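Local coordinates for protein putative glycosyltransferase (GalT1) (Streptococcus parasanguinis FW213, PDB 5HEA) that probably transfers sugar residues from activated nucleotide sugars to an acceptor, through the GT-A-type glycosyltransferase domain that lies within this fragment of a longer protein, at residues Tyr19-Cys23 and Val91-Phe96; Ser26-Tyr32 and Val97-Glu103. One frame throughout, in Å; residues are numbered along the deposited sequence.

Interaction 1: residues Tyr19-Cys23 and Val91-Phe96; sequences YLKRC and VDSDDF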
loop_
_atom_site.group_PDB
_atom_site.type_symbol
_atom_site.label_atom_id
_atom_site.label_comp_id
_atom_site.label_asym_id
_atom_site.label_seq_id
_atom_site.Cartn_x
_atom_site.Cartn_y
_atom_site.Cartn_z
ATOM N N TYR A 19 22.130 9.217 -25.564
ATOM C CA TYR A 19 22.749 8.160 -26.365
ATOM C C TYR A 19 21.907 7.652 -27.528
ATOM O O TYR A 19 22.412 6.954 -28.412
ATOM C CB TYR A 19 23.101 6.991 -25.455
ATOM C CG TYR A 19 23.911 7.421 -24.259
ATOM C CD1 TYR A 19 25.198 7.924 -24.412
ATOM C CD2 TYR A 19 23.385 7.335 -22.976
ATOM C CE1 TYR A 19 25.945 8.323 -23.318
ATOM C CE2 TYR A 19 24.121 7.729 -21.880
ATOM C CZ TYR A 19 25.399 8.217 -22.054
ATOM O OH TYR A 19 26.124 8.604 -20.951
ATOM N N LEU A 20 20.630 8.007 -27.533
ATOM C CA LEU A 20 19.686 7.425 -28.485
ATOM C C LEU A 20 19.988 7.773 -29.948
ATOM O O LEU A 20 19.886 6.911 -30.835
ATOM C CB LEU A 20 18.252 7.816 -28.108
ATOM C CG LEU A 20 17.109 7.157 -28.881
ATOM C CD1 LEU A 20 17.162 5.637 -28.793
ATOM C CD2 LEU A 20 15.772 7.668 -28.343
ATOM N N LYS A 21 20.359 9.024 -30.216
ATOM C CA LYS A 21 20.622 9.441 -31.598
ATOM C C LYS A 21 21.819 8.686 -32.190
ATOM O O LYS A 21 21.791 8.258 -33.343
ATOM C CB LYS A 21 20.852 10.969 -31.701
ATOM C CG LYS A 21 19.639 11.844 -31.345
ATOM C CD LYS A 21 19.814 13.309 -31.798
ATOM C CE LYS A 21 20.445 14.197 -30.721
ATOM N NZ LYS A 21 20.766 15.586 -31.225
ATOM N N ARG A 22 22.872 8.528 -31.397
ATOM C CA ARG A 22 24.027 7.752 -31.831
ATOM C C ARG A 22 23.620 6.309 -32.170
ATOM O O ARG A 22 24.014 5.774 -33.212
ATOM C CB ARG A 22 25.121 7.770 -30.762
ATOM C CG ARG A 22 26.404 7.074 -31.190
ATOM C CD ARG A 22 27.408 7.078 -30.058
ATOM N NE ARG A 22 26.892 6.374 -28.884
ATOM C CZ ARG A 22 27.451 6.427 -27.682
ATOM N NH1 ARG A 22 28.543 7.158 -27.483
ATOM N NH2 ARG A 22 26.926 5.750 -26.679
ATOM N N CYS A 23 22.805 5.701 -31.315
ATOM C CA CYS A 23 22.324 4.343 -31.575
ATOM C C CYS A 23 21.559 4.275 -32.894
ATOM O O CYS A 23 21.903 3.498 -33.788
ATOM C CB CYS A 23 21.438 3.855 -30.426
ATOM S SG CYS A 23 20.706 2.213 -30.727
ATOM N N VAL A 91 19.090 -4.607 -29.818
ATOM C CA VAL A 91 20.141 -3.594 -29.702
ATOM C C VAL A 91 19.769 -2.693 -28.523
ATOM O O VAL A 91 18.638 -2.215 -28.441
ATOM C CB VAL A 91 20.266 -2.730 -30.983
ATOM C CG1 VAL A 91 21.224 -1.556 -30.753
ATOM C CG2 VAL A 91 20.752 -3.563 -32.151
ATOM N N ASP A 92 20.691 -2.485 -27.592
ATOM C CA ASP A 92 20.441 -1.567 -26.482
ATOM C C ASP A 92 20.655 -0.131 -26.938
ATOM O O ASP A 92 21.573 0.153 -27.690
ATOM C CB ASP A 92 21.327 -1.886 -25.284
ATOM C CG ASP A 92 20.881 -3.143 -24.560
ATOM O OD1 ASP A 92 19.708 -3.571 -24.755
ATOM O OD2 ASP A 92 21.697 -3.702 -23.798
ATOM N N SER A 93 19.802 0.773 -26.469
ATOM C CA SER A 93 19.790 2.126 -27.017
ATOM C C SER A 93 20.957 2.988 -26.506
ATOM O O SER A 93 21.164 4.098 -26.998
ATOM C CB SER A 93 18.422 2.778 -26.779
ATOM O OG SER A 93 17.961 2.527 -25.467
ATOM N N ASP A 94 21.711 2.455 -25.537
ATOM C CA ASP A 94 22.971 3.038 -25.042
ATOM C C ASP A 94 24.165 2.763 -25.952
ATOM O O ASP A 94 25.232 3.369 -25.794
ATOM C CB ASP A 94 23.352 2.380 -23.718
ATOM C CG ASP A 94 22.525 2.856 -22.575
ATOM O OD1 ASP A 94 22.081 4.016 -22.620
ATOM O OD2 ASP A 94 22.330 2.075 -21.624
ATOM N N ASP A 95 23.994 1.821 -26.870
ATOM C CA ASP A 95 25.100 1.261 -27.646
ATOM C C ASP A 95 25.046 1.657 -29.116
ATOM O O ASP A 95 24.143 2.380 -29.527
ATOM C CB ASP A 95 25.080 -0.267 -27.518
ATOM C CG ASP A 95 25.210 -0.732 -26.074
ATOM O OD1 ASP A 95 25.872 -0.019 -25.281
ATOM O OD2 ASP A 95 24.659 -1.810 -25.730
ATOM N N PHE A 96 26.023 1.198 -29.903
ATOM C CA PHE A 96 26.030 1.452 -31.343
ATOM C C PHE A 96 26.828 0.385 -32.081
ATOM O O PHE A 96 27.548 -0.402 -31.466
ATOM C CB PHE A 96 26.542 2.864 -31.672
ATOM C CG PHE A 96 27.914 3.156 -31.130
ATOM C CD1 PHE A 96 28.086 3.494 -29.794
ATOM C CD2 PHE A 96 29.031 3.095 -31.956
ATOM C CE1 PHE A 96 29.341 3.762 -29.287
ATOM C CE2 PHE A 96 30.305 3.372 -31.462
ATOM C CZ PHE A 96 30.463 3.706 -30.126
HETATM O O HOH W 1 24.413 4.940 -28.483
#

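Interaction 2: residues Ser26-Tyr32 and Val97-Glu103; sequences SLLRQTY and VEEFYLE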
loop_
_atom_site.group_PDB
_atom_site.type_symbol
_atom_site.label_atom_id
_atom_site.label_comp_id
_atom_site.label_asym_id
_atom_site.label_seq_id
_atom_site.Cartn_x
_atom_site.Cartn_y
_atom_site.Cartn_z
ATOM N N SER A 26 23.525 4.812 -36.160
ATOM C CA SER A 26 24.320 3.631 -36.529
ATOM C C SER A 26 23.468 2.504 -37.139
ATOM O O SER A 26 23.948 1.760 -37.994
ATOM C CB SER A 26 25.154 3.122 -35.346
ATOM O OG SER A 26 24.361 2.384 -34.437
ATOM N N LEU A 27 22.204 2.401 -36.734
ATOM C CA LEU A 27 21.302 1.387 -37.294
ATOM C C LEU A 27 20.774 1.723 -38.688
ATOM O O LEU A 27 20.707 0.859 -39.564
ATOM C CB LEU A 27 20.106 1.137 -36.359
ATOM C CG LEU A 27 20.409 0.526 -34.992
ATOM C CD1 LEU A 27 19.126 0.415 -34.142
ATOM C CD2 LEU A 27 21.033 -0.831 -35.176
ATOM N N LEU A 28 20.364 2.968 -38.888
ATOM C CA LEU A 28 19.887 3.392 -40.200
ATOM C C LEU A 28 20.977 3.318 -41.279
ATOM O O LEU A 28 20.667 3.204 -42.463
ATOM C CB LEU A 28 19.295 4.796 -40.120
ATOM C CG LEU A 28 18.021 4.891 -39.277
ATOM C CD1 LEU A 28 17.469 6.319 -39.279
ATOM C CD2 LEU A 28 16.976 3.902 -39.783
ATOM N N ARG A 29 22.244 3.364 -40.867
ATOM C CA ARG A 29 23.367 3.194 -41.792
ATOM C C ARG A 29 23.725 1.736 -42.093
ATOM O O ARG A 29 24.802 1.473 -42.628
ATOM C CB ARG A 29 24.622 3.882 -41.248
ATOM C CG ARG A 29 24.572 5.403 -41.270
ATOM C CD ARG A 29 25.926 5.984 -40.897
ATOM N NE ARG A 29 26.463 5.400 -39.667
ATOM C CZ ARG A 29 26.539 6.041 -38.499
ATOM N NH1 ARG A 29 26.121 7.299 -38.400
ATOM N NH2 ARG A 29 27.044 5.429 -37.434
ATOM N N GLN A 30 22.851 0.790 -41.753
ATOM C CA GLN A 30 23.164 -0.622 -41.985
ATOM C C GLN A 30 23.230 -0.948 -43.470
ATOM O O GLN A 30 22.370 -0.525 -44.242
ATOM C CB GLN A 30 22.148 -1.543 -41.301
ATOM C CG GLN A 30 22.352 -1.662 -39.814
ATOM C CD GLN A 30 23.768 -2.064 -39.468
ATOM O OE1 GLN A 30 24.203 -3.182 -39.773
ATOM N NE2 GLN A 30 24.505 -1.153 -38.841
ATOM N N THR A 31 24.249 -1.712 -43.860
ATOM C CA THR A 31 24.377 -2.192 -45.234
ATOM C C THR A 31 23.271 -3.190 -45.580
ATOM O O THR A 31 22.887 -3.327 -46.744
ATOM C CB THR A 31 25.760 -2.841 -45.485
ATOM O OG1 THR A 31 25.942 -3.945 -44.597
ATOM C CG2 THR A 31 26.864 -1.843 -45.234
ATOM N N TYR A 32 22.774 -3.902 -44.568
ATOM C CA TYR A 32 21.607 -4.758 -44.741
ATOM C C TYR A 32 20.368 -3.886 -44.608
ATOM O O TYR A 32 20.096 -3.336 -43.541
ATOM C CB TYR A 32 21.584 -5.871 -43.693
ATOM C CG TYR A 32 20.564 -6.961 -43.968
ATOM C CD1 TYR A 32 19.239 -6.812 -43.581
ATOM C CD2 TYR A 32 20.931 -8.133 -44.618
ATOM C CE1 TYR A 32 18.307 -7.803 -43.827
ATOM C CE2 TYR A 32 20.006 -9.130 -44.871
ATOM C CZ TYR A 32 18.699 -8.960 -44.465
ATOM O OH TYR A 32 17.780 -9.941 -44.706
ATOM N N VAL A 97 26.679 0.342 -33.401
ATOM C CA VAL A 97 27.244 -0.749 -34.186
ATOM C C VAL A 97 27.936 -0.277 -35.466
ATOM O O VAL A 97 27.703 0.840 -35.945
ATOM C CB VAL A 97 26.147 -1.780 -34.572
ATOM C CG1 VAL A 97 25.525 -2.405 -33.331
ATOM C CG2 VAL A 97 25.063 -1.107 -35.400
ATOM N N GLU A 98 28.775 -1.153 -36.022
ATOM C CA GLU A 98 29.389 -0.934 -37.329
ATOM C C GLU A 98 28.314 -0.978 -38.397
ATOM O O GLU A 98 27.250 -1.539 -38.171
ATOM C CB GLU A 98 30.413 -2.034 -37.628
ATOM C CG GLU A 98 31.645 -2.002 -36.757
ATOM C CD GLU A 98 32.595 -0.894 -37.152
ATOM O OE1 GLU A 98 32.393 -0.292 -38.228
ATOM O OE2 GLU A 98 33.543 -0.625 -36.383
ATOM N N GLU A 99 28.594 -0.411 -39.568
ATOM C CA GLU A 99 27.608 -0.376 -40.648
ATOM C C GLU A 99 27.355 -1.749 -41.273
ATOM O O GLU A 99 26.322 -1.954 -41.924
ATOM C CB GLU A 99 28.025 0.619 -41.733
ATOM C CG GLU A 99 29.115 0.095 -42.644
ATOM C CD GLU A 99 29.508 1.092 -43.717
ATOM O OE1 GLU A 99 29.314 2.307 -43.490
ATOM O OE2 GLU A 99 30.003 0.657 -44.782
ATOM N N PHE A 100 28.292 -2.678 -41.078
ATOM C CA PHE A 100 28.177 -4.037 -41.624
ATOM C C PHE A 100 27.719 -5.068 -40.587
ATOM O O PHE A 100 27.739 -6.276 -40.835
ATOM C CB PHE A 100 29.512 -4.476 -42.235
ATOM C CG PHE A 100 30.687 -4.287 -41.323
ATOM C CD1 PHE A 100 30.915 -5.154 -40.265
ATOM C CD2 PHE A 100 31.576 -3.241 -41.529
ATOM C CE1 PHE A 100 32.003 -4.983 -39.423
ATOM C CE2 PHE A 100 32.667 -3.063 -40.684
ATOM C CZ PHE A 100 32.877 -3.937 -39.632
ATOM N N TYR A 101 27.313 -4.582 -39.423
ATOM C CA TYR A 101 26.900 -5.438 -38.303
ATOM C C TYR A 101 25.837 -6.472 -38.666
ATOM O O TYR A 101 26.037 -7.682 -38.503
ATOM C CB TYR A 101 26.381 -4.545 -37.171
ATOM C CG TYR A 101 25.754 -5.272 -35.998
ATOM C CD1 TYR A 101 26.543 -5.955 -35.083
ATOM C CD2 TYR A 101 24.382 -5.218 -35.776
ATOM C CE1 TYR A 101 25.985 -6.596 -33.990
ATOM C CE2 TYR A 101 23.806 -5.860 -34.683
ATOM C CZ TYR A 101 24.621 -6.543 -33.798
ATOM O OH TYR A 101 24.088 -7.180 -32.716
ATOM N N LEU A 102 24.705 -5.989 -39.158
ATOM C CA LEU A 102 23.568 -6.842 -39.475
ATOM C C LEU A 102 23.886 -7.810 -40.616
ATOM O O LEU A 102 23.567 -9.008 -40.553
ATOM C CB LEU A 102 22.384 -5.962 -39.869
ATOM C CG LEU A 102 20.991 -6.304 -39.351
ATOM C CD1 LEU A 102 21.038 -6.786 -37.902
ATOM C CD2 LEU A 102 20.105 -5.070 -39.486
ATOM N N GLU A 103 24.490 -7.273 -41.668
ATOM C CA GLU A 103 24.885 -8.065 -42.830
ATOM C C GLU A 103 25.763 -9.265 -42.445
ATOM O O GLU A 103 25.522 -10.388 -42.887
ATOM C CB GLU A 103 25.605 -7.172 -43.852
ATOM C CG GLU A 103 25.965 -7.881 -45.151
ATOM C CD GLU A 103 26.789 -7.012 -46.091
ATOM O OE1 GLU A 103 27.131 -5.862 -45.723
ATOM O OE2 GLU A 103 27.098 -7.486 -47.204
HETATM O O HOH W 2 26.521 1.955 -38.349
HETATM O O HOH W 3 24.464 -4.452 -42.234
#

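Interaction 1: residues Tyr19-Cys23 and Val91-Phe96
The Arg22 side chain lies across the ring of Phe96, overlapping it at the CD1-CE1 side. Arg22 CD sits over the ring face, 4.1 Å from the centroid, a CH-pi contact, and Phe96 CE1 in turn lies over the centre of the guanidinium, whose plane is tilted 39° from the ring. The aliphatic chain runs straight to CD and then bends (chi3 60°), which brings NE within 3.2 Å of Phe96 CD1. Water 1 occupies the guanidinium edge, in its plane: it accepts from Arg22 NE (2.9 Å) and donates to Tyr19 O and Asp95 O. A weak bond joins Arg22 NH2 to Asp94 O (3.1 Å, 134°), but the firmer partner of NH2 is Glu126, by a salt bridge. Deeper in, Cys23 CB faces two carbonyls, Asp95 O at 3.2 Å and Ser93 O at 3.4 Å, while SG reaches Val91 CG1. Tyr19 CD2 approaches Asp94 OD1 to 3.6 Å, ring and carboxylate almost perpendicular. The polar links between helix start and turn 92-95 thus run through main-chain carbonyls and water 1, beside the Arg22-Phe96 overlap, while the turn's carboxylates take partners beyond the contact, Arg218 for Asp94 and Tyr213 and Ser216 for Asp95.

Interaction 2: residues Ser26-Tyr32 and Val97-Glu103
Gln30 spends both ends of its amide on polar partners. OE1 accepts from Leu102 N at 2.9 Å, nearly straight at 170°, and so takes up a backbone N-H in the first turn of helix 101-110. NE2 donates to Glu98 O (2.9 Å) and to Ser26 O (3.1 Å), both close to the amide plane, which fixes the rotation of the group. The bend at chi2 (-53°) folds the amide in against the 97-103 segment. Glu98 O also accepts from Tyr101 N, the two donors coming from opposite faces of its plane. Next door, Thr31 N donates to Glu99 O (2.8 Å), and Thr31 OG1 gives a short bond to Glu103 OE1 (2.5 Å), from the anti side and 30° out of the plane of a carboxylate whose OE2 is salt-bridged to Arg107. Water 3 donates to Gln30 OE1 and Thr31 OG1 and accepts from Tyr32 N and Glu103 N. Outside this polar core, Ser26 OG, also bonded to Cys23 O, receives Val97 N at 3.3 Å, Leu27 CD2 meets Val97 CG2 at 4.0 Å, and Tyr32 CB packs on Leu102 CB. Helix 20-28 follows strand 7-13 in the parallel part of a mixed sheet; joining its end and following loop to the start of helix 101-110 is consistent with the Rossmann-like part of a GT-A fold.

Overall arrangement
Both contacts use helix 20-28 and the chain that leaves strand 87-90: interaction 1 joins the start of the helix to turn 92-95, interaction 2 joins its end to the segment entering helix 101-110. Their centres are 13 Å apart and they touch, Phe96 CB lying 3.6 Å from Ser26 OG and Val91 CG2 4.1 Å from Leu27 CD2. Ser26 OG also bonds to Cys23 O, so the same hydroxyl ties a residue of interaction 1 to one of interaction 2. Asp92-Ser93-Asp94 matches the DXD signature that in GT-A relatives binds the metal and nucleotide sugar; a similar role here is an inference. On that reading, interaction 1 borders the probable donor site, and interaction 2 lies farther along the same helix and outgoing chain.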